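Local coordinates for ribose ABC transporter, substrate binding protein (Conexibacter woesei, PDB 4KQ9) that probably binds a carbohydrate, perhaps ribose, and presents it to an ABC transporter for uptake, at residues A[64-70]-A[89-94]; A[77-82]-A[98-102]; A[140-146]-A[168-172]; A[163-167]-A[184-188]; A[175-181]-A[204-209]. The protein carries 1 engineered substitution. One frame throughout, in Å; residues are numbered along the deposited sequence. Where two conformers were deposited one is given.

Contact 1 of 5, residues A[64-70]-A[89-94]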
# COMPACT_ATOMS: atom_id res chain seq x y z
N PRO A 64 11.56 8.70 -23.62
CA PRO A 64 10.42 9.42 -23.10
C PRO A 64 10.85 10.66 -22.32
O PRO A 64 11.97 10.70 -21.84
CB PRO A 64 9.77 8.39 -22.18
CG PRO A 64 10.92 7.60 -21.65
CD PRO A 64 12.00 7.63 -22.70
N ASP A 65 9.98 11.66 -22.21
CA ASP A 65 10.25 12.84 -21.36
C ASP A 65 10.14 12.51 -19.88
O ASP A 65 10.62 13.26 -19.07
CB ASP A 65 9.30 13.95 -21.65
CG ASP A 65 9.40 14.46 -23.11
OD1 ASP A 65 10.52 14.82 -23.46
OD2 ASP A 65 8.35 14.52 -23.83
N GLY A 66 9.44 11.44 -19.52
CA GLY A 66 9.38 10.97 -18.13
C GLY A 66 8.99 9.51 -18.00
O GLY A 66 8.35 8.95 -18.89
N LEU A 67 9.49 8.88 -16.94
CA LEU A 67 9.20 7.51 -16.58
C LEU A 67 8.68 7.45 -15.14
O LEU A 67 9.35 7.95 -14.24
CB LEU A 67 10.46 6.67 -16.61
CG LEU A 67 10.43 5.16 -16.33
CD1 LEU A 67 9.47 4.39 -17.23
CD2 LEU A 67 11.81 4.55 -16.47
N ILE A 68 7.53 6.81 -14.95
CA ILE A 68 7.01 6.45 -13.64
C ILE A 68 7.10 4.90 -13.52
O ILE A 68 6.80 4.20 -14.48
CB ILE A 68 5.58 6.96 -13.49
CG1 ILE A 68 5.52 8.45 -13.86
CG2 ILE A 68 4.99 6.58 -12.11
CD1 ILE A 68 4.13 9.01 -13.86
N VAL A 69 7.55 4.39 -12.38
CA VAL A 69 7.74 2.98 -12.18
C VAL A 69 7.15 2.55 -10.86
O VAL A 69 7.54 3.07 -9.83
CB VAL A 69 9.23 2.58 -12.12
CG1 VAL A 69 9.34 1.08 -12.05
CG2 VAL A 69 10.00 3.11 -13.33
N SER A 70 6.24 1.57 -10.89
CA SER A 70 5.93 0.76 -9.67
C SER A 70 6.75 -0.55 -9.75
O SER A 70 6.45 -1.41 -10.60
CB SER A 70 4.45 0.43 -9.58
OG SER A 70 3.65 1.61 -9.53
N VAL A 89 16.50 10.47 -18.09
CA VAL A 89 15.03 10.39 -17.92
C VAL A 89 14.64 10.70 -16.47
O VAL A 89 15.12 10.06 -15.56
CB VAL A 89 14.45 9.01 -18.31
CG1 VAL A 89 12.91 9.07 -18.32
CG2 VAL A 89 14.98 8.56 -19.66
N PRO A 90 13.82 11.70 -16.23
CA PRO A 90 13.35 11.90 -14.85
C PRO A 90 12.47 10.69 -14.48
O PRO A 90 11.60 10.33 -15.28
CB PRO A 90 12.45 13.11 -14.93
CG PRO A 90 12.49 13.59 -16.36
CD PRO A 90 13.16 12.57 -17.20
N VAL A 91 12.73 10.08 -13.32
CA VAL A 91 12.00 8.89 -12.88
C VAL A 91 11.25 9.14 -11.57
O VAL A 91 11.82 9.65 -10.64
CB VAL A 91 12.98 7.77 -12.60
CG1 VAL A 91 12.28 6.54 -12.04
CG2 VAL A 91 13.74 7.41 -13.88
N ILE A 92 10.01 8.70 -11.48
CA ILE A 92 9.27 8.77 -10.23
C ILE A 92 8.98 7.31 -9.87
O ILE A 92 8.43 6.59 -10.68
CB ILE A 92 7.96 9.58 -10.35
CG1 ILE A 92 8.28 11.07 -10.58
CG2 ILE A 92 7.11 9.41 -9.07
CD1 ILE A 92 7.02 11.90 -10.85
N LEU A 93 9.30 6.93 -8.66
CA LEU A 93 8.86 5.68 -8.13
C LEU A 93 7.46 5.84 -7.55
O LEU A 93 7.13 6.86 -6.92
CB LEU A 93 9.81 5.18 -7.05
CG LEU A 93 11.22 5.06 -7.59
CD1 LEU A 93 12.16 4.93 -6.43
CD2 LEU A 93 11.25 3.91 -8.60
N LEU A 94 6.64 4.80 -7.70
CA LEU A 94 5.22 4.93 -7.39
C LEU A 94 4.74 3.69 -6.64
O LEU A 94 4.92 2.58 -7.11
CB LEU A 94 4.44 5.16 -8.70
CG LEU A 94 2.94 5.33 -8.53
CD1 LEU A 94 2.56 6.39 -7.54
CD2 LEU A 94 2.21 5.62 -9.81
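Leu-67, Ile-68 and Val-69 lie beside Val-91, Ile-92 and Leu-93 as two neighbouring parallel strands, and four backbone hydrogen bonds lace them together. The bond from Leu-67 N to Pro-90 O (3.1 Å) is almost straight, at 173°. Further along, Ile-92 N reaches Leu-67 O and Val-69 N reaches Ile-92 O. The last, from Leu-94 N to Val-69 O, is more bent (138°).

Leu-94 carries much of the side-chain contact. Its CB sits between two neighbours, 3.7 Å from Ser-70 OG and equally far from Ile-68 CG2. CG stays close to the serine hydroxyl, at 3.9 Å from Ser-70 OG. With CG anti to the backbone N (chi1 -179°), the branch runs beside the side chain of Ile-68, and CD2 packs on Ile-68 CG2 at 3.7 Å. Ser-70 OG itself lies 2.9 Å from Leu-94 O and has a hydrogen-bond partner in the hydroxyl of Tyr-12. At the other end Val-89 CG1 packs on Leu-67 CB (3.8 Å).

The pair belongs to the beta-alpha-beta unit of strand 66-69, helix 78-86 and strand 91-94. That helix packs on Leu-67, Val-69 and Val-91, whereas Ile-68, Ile-92 and Leu-94 face helix 247-264; strand 9-15 flanks strand 66-69.

Contact 2 of 5, residues A[77-82]-A[98-102]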
# COMPACT_ATOMS: atom_id res chain seq x y z
N LEU A 77 15.62 -4.30 -9.66
CA LEU A 77 15.36 -3.19 -10.59
C LEU A 77 16.33 -1.99 -10.46
O LEU A 77 16.31 -1.09 -11.29
CB LEU A 77 13.89 -2.70 -10.47
CG LEU A 77 12.91 -3.29 -11.47
CD1 LEU A 77 12.98 -4.82 -11.43
CD2 LEU A 77 11.50 -2.84 -11.19
N VAL A 78 17.15 -1.99 -9.43
CA VAL A 78 18.06 -0.88 -9.17
C VAL A 78 18.93 -0.49 -10.35
O VAL A 78 18.93 0.68 -10.75
CB VAL A 78 18.91 -1.13 -7.92
CG1 VAL A 78 20.06 -0.14 -7.83
CG2 VAL A 78 18.02 -1.09 -6.68
N PRO A 79 19.67 -1.44 -10.92
CA PRO A 79 20.56 -1.10 -12.04
C PRO A 79 19.85 -0.48 -13.23
O PRO A 79 20.28 0.51 -13.80
CB PRO A 79 21.15 -2.47 -12.44
CG PRO A 79 21.17 -3.21 -11.16
CD PRO A 79 19.89 -2.81 -10.47
N THR A 80 18.74 -1.06 -13.60
CA THR A 80 17.94 -0.55 -14.68
C THR A 80 17.40 0.88 -14.41
O THR A 80 17.49 1.76 -15.23
CB THR A 80 16.75 -1.50 -14.90
OG1 THR A 80 17.18 -2.86 -14.73
CG2 THR A 80 16.14 -1.29 -16.28
N ILE A 81 16.83 1.11 -13.25
CA ILE A 81 16.22 2.42 -13.02
C ILE A 81 17.37 3.47 -12.89
O ILE A 81 17.34 4.53 -13.48
CB ILE A 81 15.28 2.37 -11.82
CG1 ILE A 81 14.09 1.47 -12.21
CG2 ILE A 81 14.86 3.79 -11.45
CD1 ILE A 81 13.24 1.01 -11.04
N LYS A 82 18.43 3.11 -12.18
CA LYS A 82 19.66 3.90 -12.16
C LYS A 82 20.15 4.20 -13.58
O LYS A 82 20.63 5.30 -13.89
CB LYS A 82 20.73 3.16 -11.38
CG LYS A 82 21.90 4.03 -10.99
CD LYS A 82 22.73 3.41 -9.87
CE LYS A 82 23.79 2.47 -10.40
NZ LYS A 82 24.91 2.33 -9.42
N LEU A 98 12.72 1.51 -3.99
CA LEU A 98 13.83 0.61 -4.29
C LEU A 98 14.64 0.45 -3.03
O LEU A 98 14.40 1.16 -2.01
CB LEU A 98 14.72 1.16 -5.39
CG LEU A 98 14.02 1.46 -6.73
CD1 LEU A 98 14.95 2.04 -7.79
CD2 LEU A 98 13.29 0.24 -7.26
N SER A 99 15.58 -0.49 -3.09
CA SER A 99 16.48 -0.78 -1.96
C SER A 99 17.56 0.26 -1.75
O SER A 99 18.20 0.25 -0.72
CB SER A 99 17.17 -2.13 -2.17
OG SER A 99 18.18 -2.02 -3.17
N GLU A 100 17.78 1.15 -2.70
CA GLU A 100 18.70 2.23 -2.44
C GLU A 100 18.36 3.39 -3.33
O GLU A 100 17.63 3.21 -4.31
CB GLU A 100 20.14 1.75 -2.72
CG GLU A 100 20.45 1.60 -4.21
CD GLU A 100 21.79 0.87 -4.48
OE1 GLU A 100 21.92 -0.31 -4.07
OE2 GLU A 100 22.70 1.48 -5.11
N ASP A 101 18.91 4.56 -3.01
CA ASP A 101 18.61 5.80 -3.75
C ASP A 101 19.32 5.70 -5.07
O ASP A 101 20.50 5.47 -5.12
CB ASP A 101 19.09 7.03 -2.96
CG ASP A 101 18.68 8.39 -3.60
OD1 ASP A 101 18.21 8.49 -4.76
OD2 ASP A 101 18.90 9.43 -2.92
N VAL A 102 18.60 5.88 -6.16
CA VAL A 102 19.27 5.94 -7.44
C VAL A 102 19.10 7.29 -8.16
O VAL A 102 19.22 7.34 -9.37
CB VAL A 102 18.80 4.76 -8.35
CG1 VAL A 102 19.02 3.42 -7.66
CG2 VAL A 102 17.34 4.90 -8.75
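The carboxylate of Glu-100 presents one flat face to Val-78, whose CG1 methyl stands almost squarely over it, 3.9 Å from Glu-100 CD. The two side chains cross at about a right angle, and the methyl stands about equally far from both oxygens. Lys-82 NZ approaches from that same side, yet stays 4.9 Å from Glu-100 OE2, too far for a salt bridge.

The rest of the contact is aliphatic, and no hydrogen bond joins the two segments. Val-78 is forked between several partners: CG1 also touches Val-102 CG1 (3.7 Å), while CG2 turns to Ser-99 OG (3.6 Å) and the CB of Leu-98. A turn further along the helix, Ile-81 divides its branches in the same way. Its CG1 lies anti to the carbonyl carbon (chi1 -68°), which carries CD1 to Leu-98 CD1 at 3.8 Å and leaves CG2 against Val-102 CG2, also at 3.8 Å. Lys-82 adds the root of its chain, CB lying 3.9 Å from Val-102 CB.

Thus the loop between strands 91-94 and 106-109 packs along one flank of helix 78-86. Beneath, Ile-81 rests on Val-91 and Leu-98 on Leu-93, both of strand 91-94; Ser-99 pairs through its backbone with Gly-74, and Asp-101 forms a salt bridge with Arg-270.

Contact 3 of 5, residues A[140-146]-A[168-172]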
# COMPACT_ATOMS: atom_id res chain seq x y z
N ARG A 140 8.85 -11.69 5.98
CA ARG A 140 9.91 -11.08 6.80
C ARG A 140 10.82 -10.24 5.89
O ARG A 140 11.11 -10.65 4.79
CB ARG A 140 10.66 -12.23 7.51
CG ARG A 140 11.66 -11.82 8.58
CD ARG A 140 11.80 -12.94 9.61
NE ARG A 140 11.87 -12.40 10.97
CZ ARG A 140 11.57 -13.10 12.05
NH1 ARG A 140 11.67 -12.53 13.22
NH2 ARG A 140 11.19 -14.37 11.96
N GLY A 141 11.23 -9.05 6.32
CA GLY A 141 12.11 -8.18 5.51
C GLY A 141 11.45 -7.28 4.43
O GLY A 141 12.09 -6.33 3.94
N MSE A 142 10.19 -7.55 4.08
CA MSE A 142 9.43 -6.69 3.16
C MSE A 142 9.20 -5.39 3.85
O MSE A 142 8.72 -5.35 5.00
CB MSE A 142 8.08 -7.22 2.71
CG MSE A 142 8.26 -8.29 1.64
SE MSE A 142 6.65 -8.67 0.54
CE MSE A 142 5.33 -7.37 1.27
N SER A 143 9.53 -4.32 3.15
CA SER A 143 9.40 -3.00 3.68
C SER A 143 7.96 -2.71 4.14
O SER A 143 7.75 -2.08 5.19
CB SER A 143 9.83 -2.00 2.61
OG SER A 143 9.71 -0.67 3.11
N PHE A 144 6.97 -3.17 3.37
CA PHE A 144 5.55 -2.91 3.72
C PHE A 144 5.25 -3.54 5.09
O PHE A 144 4.61 -2.90 5.91
CB PHE A 144 4.63 -3.44 2.64
CG PHE A 144 3.15 -3.53 3.03
CD1 PHE A 144 2.38 -2.37 3.16
CD2 PHE A 144 2.53 -4.76 3.23
CE1 PHE A 144 1.01 -2.45 3.49
CE2 PHE A 144 1.15 -4.84 3.55
CZ PHE A 144 0.39 -3.68 3.67
N VAL A 145 5.82 -4.73 5.34
CA VAL A 145 5.63 -5.51 6.57
C VAL A 145 6.39 -4.94 7.73
O VAL A 145 5.82 -4.63 8.82
CB VAL A 145 6.00 -7.00 6.31
CG1 VAL A 145 5.86 -7.87 7.54
CG2 VAL A 145 5.11 -7.56 5.23
N GLU A 146 7.69 -4.71 7.51
CA GLU A 146 8.56 -4.25 8.57
C GLU A 146 8.33 -2.84 9.01
O GLU A 146 8.32 -2.54 10.20
CB GLU A 146 10.03 -4.45 8.16
CG GLU A 146 10.36 -5.89 7.85
CD GLU A 146 10.24 -6.85 9.04
OE1 GLU A 146 9.84 -6.43 10.21
OE2 GLU A 146 10.54 -8.06 8.82
N TYR A 168 5.72 -13.97 11.79
CA TYR A 168 5.94 -13.60 10.36
C TYR A 168 5.41 -14.78 9.65
O TYR A 168 5.36 -15.83 10.23
CB TYR A 168 7.39 -13.31 10.07
CG TYR A 168 7.82 -12.01 10.57
CD1 TYR A 168 8.28 -11.84 11.89
CD2 TYR A 168 7.79 -10.91 9.75
CE1 TYR A 168 8.66 -10.60 12.35
CE2 TYR A 168 8.21 -9.69 10.19
CZ TYR A 168 8.66 -9.54 11.48
OH TYR A 168 9.03 -8.32 11.91
N THR A 169 4.87 -14.61 8.45
CA THR A 169 4.22 -15.67 7.70
C THR A 169 4.90 -15.73 6.30
O THR A 169 5.72 -14.86 5.99
CB THR A 169 2.68 -15.42 7.46
OG1 THR A 169 2.46 -14.09 6.98
CG2 THR A 169 1.84 -15.59 8.73
N LYS A 170 4.50 -16.66 5.45
CA LYS A 170 5.19 -16.86 4.16
C LYS A 170 4.87 -15.69 3.26
O LYS A 170 5.74 -15.13 2.58
CB LYS A 170 4.72 -18.17 3.47
N ALA A 171 3.59 -15.33 3.26
CA ALA A 171 3.09 -14.20 2.52
C ALA A 171 1.76 -13.76 3.10
O ALA A 171 1.12 -14.45 3.91
CB ALA A 171 2.93 -14.59 1.03
N ILE A 172 1.27 -12.64 2.58
CA ILE A 172 -0.06 -12.20 3.02
C ILE A 172 -1.14 -12.89 2.19
O ILE A 172 -1.52 -12.34 1.16
CB ILE A 172 -0.18 -10.65 2.97
CG1 ILE A 172 0.94 -10.04 3.80
CG2 ILE A 172 -1.62 -10.26 3.42
CD1 ILE A 172 1.10 -8.54 3.70
O HOH W 1 8.33 -14.36 6.51
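Tyr-168 is gripped at its hydroxyl by Glu-146, the tight end of the contact. The bond from Tyr-168 OH to Glu-146 OE1 is short, 2.7 Å, and uses the syn lone pair of that oxygen. Glu-146 bends at chi2 (-64°), which brings its carboxylate round to the hydroxyl. The other oxygen is held too: Gly-141 N donates to Glu-146 OE2 along a nearly straight line (2.8 Å, 175°), on its anti lone pair. With both oxygens bonded, the carboxylate has little freedom to rotate. Arg-153 gives the tyrosine hydroxyl a further hydrogen bond.

Over one face of the ring lies the guanidinium of Arg-140, in a cation-pi stack with centres 4.2 Å apart and planes tilted by 21°. This holds for one of two conformers of an exposed arginine, so the stack may not be permanent. The solvent side is looser: a water spans the backbones, accepting from Arg-140 N (2.8 Å) and donating to Thr-169 O (2.7 Å). Separately, Ile-172 CD1 packs on the edge of the Phe-144 ring at CE2 (3.7 Å).

With an alanine in place of Tyr-168, Glu-146 OE1 would probably lose this donor and Arg-140 the surface on which it stacks.

The contact ties the start of helix 143-159 to the loop that leads from strand 162-167 into helix 174-187; Phe-144 reaches onward to Phe-112 in a T-shaped stack.

Contact 4 of 5, residues A[163-167]-A[184-188]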
# COMPACT_ATOMS: atom_id res chain seq x y z
N ILE A 163 2.16 -7.42 23.80
CA ILE A 163 2.06 -8.18 22.54
C ILE A 163 2.43 -9.58 22.87
O ILE A 163 3.56 -9.81 23.26
CB ILE A 163 3.09 -7.68 21.53
CG1 ILE A 163 2.79 -6.24 21.28
CG2 ILE A 163 3.11 -8.56 20.28
CD1 ILE A 163 3.92 -5.57 20.52
N VAL A 164 1.50 -10.52 22.73
CA VAL A 164 1.69 -11.89 23.20
C VAL A 164 2.23 -12.83 22.18
O VAL A 164 2.72 -13.87 22.54
CB VAL A 164 0.42 -12.51 23.80
CG1 VAL A 164 0.11 -11.84 25.13
CG2 VAL A 164 -0.77 -12.39 22.88
N ASP A 165 2.09 -12.49 20.88
CA ASP A 165 2.62 -13.29 19.80
C ASP A 165 2.85 -12.28 18.67
O ASP A 165 2.09 -11.36 18.47
CB ASP A 165 1.62 -14.39 19.38
CG ASP A 165 2.08 -15.83 19.71
OD1 ASP A 165 3.32 -16.16 19.81
OD2 ASP A 165 1.17 -16.69 19.89
N ASP A 166 3.96 -12.44 17.98
CA ASP A 166 4.40 -11.50 17.00
C ASP A 166 5.11 -12.36 16.02
O ASP A 166 6.31 -12.54 16.22
CB ASP A 166 5.39 -10.49 17.67
CG ASP A 166 5.93 -9.41 16.69
OD1 ASP A 166 5.69 -9.52 15.46
OD2 ASP A 166 6.54 -8.42 17.16
N VAL A 167 4.39 -12.85 15.00
CA VAL A 167 4.82 -13.84 14.05
C VAL A 167 4.85 -13.35 12.58
O VAL A 167 4.18 -12.38 12.23
CB VAL A 167 3.97 -15.10 14.07
CG1 VAL A 167 3.94 -15.73 15.48
CG2 VAL A 167 2.58 -14.84 13.54
N ILE A 184 -2.05 -19.17 17.13
CA ILE A 184 -2.08 -18.15 18.15
C ILE A 184 -3.16 -18.43 19.16
O ILE A 184 -2.95 -18.31 20.36
CB ILE A 184 -2.25 -16.70 17.55
CG1 ILE A 184 -0.96 -16.23 16.96
CG2 ILE A 184 -2.71 -15.71 18.63
CD1 ILE A 184 -1.10 -15.06 15.95
N LEU A 185 -4.34 -18.73 18.68
CA LEU A 185 -5.48 -18.89 19.59
C LEU A 185 -5.32 -20.15 20.44
O LEU A 185 -5.89 -20.22 21.50
CB LEU A 185 -6.80 -18.94 18.82
CG LEU A 185 -7.19 -17.60 18.12
CD1 LEU A 185 -8.30 -17.79 17.11
CD2 LEU A 185 -7.55 -16.56 19.19
N THR A 186 -4.56 -21.15 19.98
CA THR A 186 -4.36 -22.34 20.82
C THR A 186 -3.46 -22.00 22.04
O THR A 186 -3.50 -22.68 23.02
CB THR A 186 -3.77 -23.51 20.08
OG1 THR A 186 -2.39 -23.27 19.72
CG2 THR A 186 -4.65 -23.93 18.85
N ARG A 187 -2.60 -21.00 21.86
CA ARG A 187 -1.63 -20.57 22.86
C ARG A 187 -2.19 -19.41 23.68
O ARG A 187 -1.87 -19.29 24.85
CB ARG A 187 -0.38 -20.04 22.20
CG ARG A 187 0.33 -20.94 21.22
CD ARG A 187 1.71 -20.41 20.86
NE ARG A 187 1.69 -19.38 19.85
CZ ARG A 187 1.85 -19.58 18.54
NH1 ARG A 187 2.13 -20.78 18.01
NH2 ARG A 187 1.77 -18.54 17.73
N HIS A 188 -2.95 -18.52 23.05
CA HIS A 188 -3.44 -17.33 23.78
C HIS A 188 -4.88 -17.04 23.43
O HIS A 188 -5.19 -16.10 22.69
CB HIS A 188 -2.60 -16.12 23.40
CG HIS A 188 -1.14 -16.30 23.56
ND1 HIS A 188 -0.51 -16.25 24.79
CD2 HIS A 188 -0.17 -16.49 22.64
CE1 HIS A 188 0.79 -16.44 24.62
NE2 HIS A 188 1.03 -16.57 23.32
O HOH W 2 3.46 -17.44 22.15
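Asp-165, on the edge strand of a parallel sheet in a Rossmann-like lobe, reaches across to Arg-187 at the end of the helix that follows in the chain. The charged interaction is a salt bridge centred on one oxygen. Arg-187 bends at chi3 (-81°), turning the NE and NH2 side of its guanidinium to the carboxylate. Arg-187 NE donates to Asp-165 OD2 at 2.7 Å, on the syn lone pair and within the guanidinium plane, while NH2 adds a weak bond to the same OD2. The carboxylate and guanidinium planes stand 83° apart, so OD2 is shared by two N-H groups of one arginine rather than each oxygen facing its own donor.

The nonpolar contacts lie to both sides along the strand. Val-164 sets its CB over the face of the His-188 ring, 3.9 Å from the centroid, as a CH-pi contact. Val-167 CG2 approaches Ile-184 CD1 more loosely, at 4.4 Å. On its other flank the strand pairs through its backbone with strand 132-136.

Water completes the polar network. One molecule donates to Asp-165 OD1 (2.7 Å) and is hydrogen-bonded to His-188 NE2 (2.8 Å). The imidazole turns its edge to the aspartate, with His-188 CD2 only 3.1 Å from Asp-165 OD2.

Contact 5 of 5, residues A[175-181]-A[204-209]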
# COMPACT_ATOMS: atom_id res chain seq x y z
N ASP A 175 -4.85 -18.22 3.60
CA ASP A 175 -4.40 -19.46 4.23
C ASP A 175 -3.35 -19.30 5.29
O ASP A 175 -3.39 -20.01 6.28
CB ASP A 175 -3.94 -20.49 3.20
CG ASP A 175 -4.91 -21.64 3.15
OD1 ASP A 175 -6.03 -21.45 2.59
OD2 ASP A 175 -4.60 -22.67 3.80
N GLU A 176 -2.42 -18.42 5.01
CA GLU A 176 -1.35 -18.06 5.90
C GLU A 176 -1.95 -17.40 7.15
O GLU A 176 -1.56 -17.72 8.31
CB GLU A 176 -0.37 -17.11 5.21
CG GLU A 176 0.62 -17.82 4.25
CD GLU A 176 1.52 -18.78 5.02
OE1 GLU A 176 2.47 -18.34 5.74
OE2 GLU A 176 1.26 -20.00 4.92
N GLY A 177 -2.91 -16.49 6.93
CA GLY A 177 -3.66 -15.86 8.06
C GLY A 177 -4.42 -16.80 8.98
O GLY A 177 -4.48 -16.68 10.24
N LEU A 178 -5.07 -17.76 8.35
CA LEU A 178 -5.86 -18.70 9.02
C LEU A 178 -4.97 -19.63 9.89
O LEU A 178 -5.25 -19.82 11.05
CB LEU A 178 -6.64 -19.48 7.98
CG LEU A 178 -7.39 -20.72 8.39
CD1 LEU A 178 -8.62 -20.40 9.22
CD2 LEU A 178 -7.81 -21.43 7.10
N THR A 179 -3.90 -20.12 9.34
CA THR A 179 -2.97 -20.99 10.11
C THR A 179 -2.30 -20.33 11.26
O THR A 179 -2.30 -20.83 12.37
CB THR A 179 -1.93 -21.57 9.15
OG1 THR A 179 -2.66 -22.50 8.37
CG2 THR A 179 -0.81 -22.34 9.92
N ALA A 180 -1.82 -19.15 11.01
CA ALA A 180 -1.17 -18.43 12.05
C ALA A 180 -2.12 -18.08 13.19
O ALA A 180 -1.77 -18.16 14.40
CB ALA A 180 -0.54 -17.20 11.43
N THR A 181 -3.34 -17.66 12.83
CA THR A 181 -4.34 -17.29 13.83
C THR A 181 -4.82 -18.50 14.63
O THR A 181 -4.97 -18.40 15.86
CB THR A 181 -5.53 -16.54 13.20
OG1 THR A 181 -5.03 -15.40 12.45
CG2 THR A 181 -6.61 -16.14 14.21
N GLY A 204 -8.42 -14.56 6.37
CA GLY A 204 -8.11 -15.89 6.91
C GLY A 204 -8.21 -15.99 8.41
O GLY A 204 -8.80 -16.94 8.96
N GLY A 205 -7.70 -14.97 9.11
CA GLY A 205 -7.90 -14.93 10.55
C GLY A 205 -9.31 -14.98 11.05
O GLY A 205 -9.61 -15.62 12.04
N ILE A 206 -10.21 -14.27 10.36
CA ILE A 206 -11.61 -14.25 10.71
C ILE A 206 -12.22 -15.64 10.66
O ILE A 206 -13.02 -15.95 11.49
CB ILE A 206 -12.27 -13.25 9.71
CG1 ILE A 206 -11.79 -11.83 10.04
CG2 ILE A 206 -13.76 -13.31 9.60
CD1 ILE A 206 -11.92 -11.44 11.41
N ARG A 207 -11.79 -16.44 9.71
CA ARG A 207 -12.32 -17.84 9.56
C ARG A 207 -11.82 -18.70 10.70
O ARG A 207 -12.57 -19.49 11.22
CB ARG A 207 -11.89 -18.43 8.25
CG ARG A 207 -12.32 -17.61 7.05
CD ARG A 207 -12.61 -18.46 5.83
NE ARG A 207 -11.47 -19.27 5.38
CZ ARG A 207 -10.61 -18.95 4.40
NH1 ARG A 207 -10.70 -17.79 3.73
NH2 ARG A 207 -9.64 -19.80 4.10
N ALA A 208 -10.59 -18.48 11.13
CA ALA A 208 -10.02 -19.16 12.29
C ALA A 208 -10.73 -18.84 13.55
O ALA A 208 -10.99 -19.72 14.37
CB ALA A 208 -8.55 -18.82 12.44
N ILE A 209 -11.07 -17.57 13.73
CA ILE A 209 -11.80 -17.17 14.92
C ILE A 209 -13.21 -17.82 15.00
O ILE A 209 -13.68 -18.26 16.06
CB ILE A 209 -11.86 -15.62 14.99
CG1 ILE A 209 -10.45 -15.06 15.34
CG2 ILE A 209 -12.83 -15.18 16.04
CD1 ILE A 209 -10.25 -13.58 15.00
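Leu-178 and Thr-181 of helix 174-187 pack on Gly-204, Gly-205 and Ala-208 of helix 199-211, two successive helices of a Rossmann-like lobe. The segments run in roughly the same direction, 39° apart, and their axes approach to 7.0 Å, which small residues make possible. Gly-204 and Gly-177 bring the two backbones together, Leu-178 CA coming within 3.4 Å of Gly-204 O.

Leu-178 lies against helix 199-211. Having CG anti to its own N (chi1 169°) carries the branch over the neighbouring helix, so that CD1 presses on the backbone at Ala-208 N (3.3 Å) and on Ala-208 CB (3.6 Å). Its other methyl, CD2, faces the arginine that crosses it at about a right angle, 3.9 Å from Arg-207 NH2. Beyond, Asp-175 OD1 approaches that same NH2 but is too distant for a salt bridge.

Thr-181 touches the second helix with both branches. CG2 packs on Ala-208 CB at 3.8 Å, and OG1 lies over Gly-205 CA at 3.5 Å. That hydroxyl is buried but satisfied, since it hydrogen-bonds with Gly-177 O and with Tyr-196 from strand 193-196. A valine here would probably leave the Tyr-196 hydroxyl without this mate and Gly-177 O with one donor fewer. Gly-177 O takes the backbone N-H of Thr-181 together with the short bond from Thr-181 OG1, 2.6 Å long.

Overall arrangement
The five contacts fall into two groups, one in each lobe of the protein. Contacts 1 and 2 share a beta-alpha-beta unit and touch one another: the first is buried strand pairing held by backbone bonds, the second a partly buried, mainly aliphatic packing of a loop against the flank of its helix. Contacts 3, 4 and 5 belong to the other lobe, and contacts 1 and 4 have centres about 43 Å apart. Contacts 4 and 5 both use helix 174-187, the former at a charged surface end, the latter in a buried glycine-lined interface. Contact 3, likewise at the surface, relies on hydrogen bonds and stacking, and meets contact 5 through Lys-170 and Glu-176.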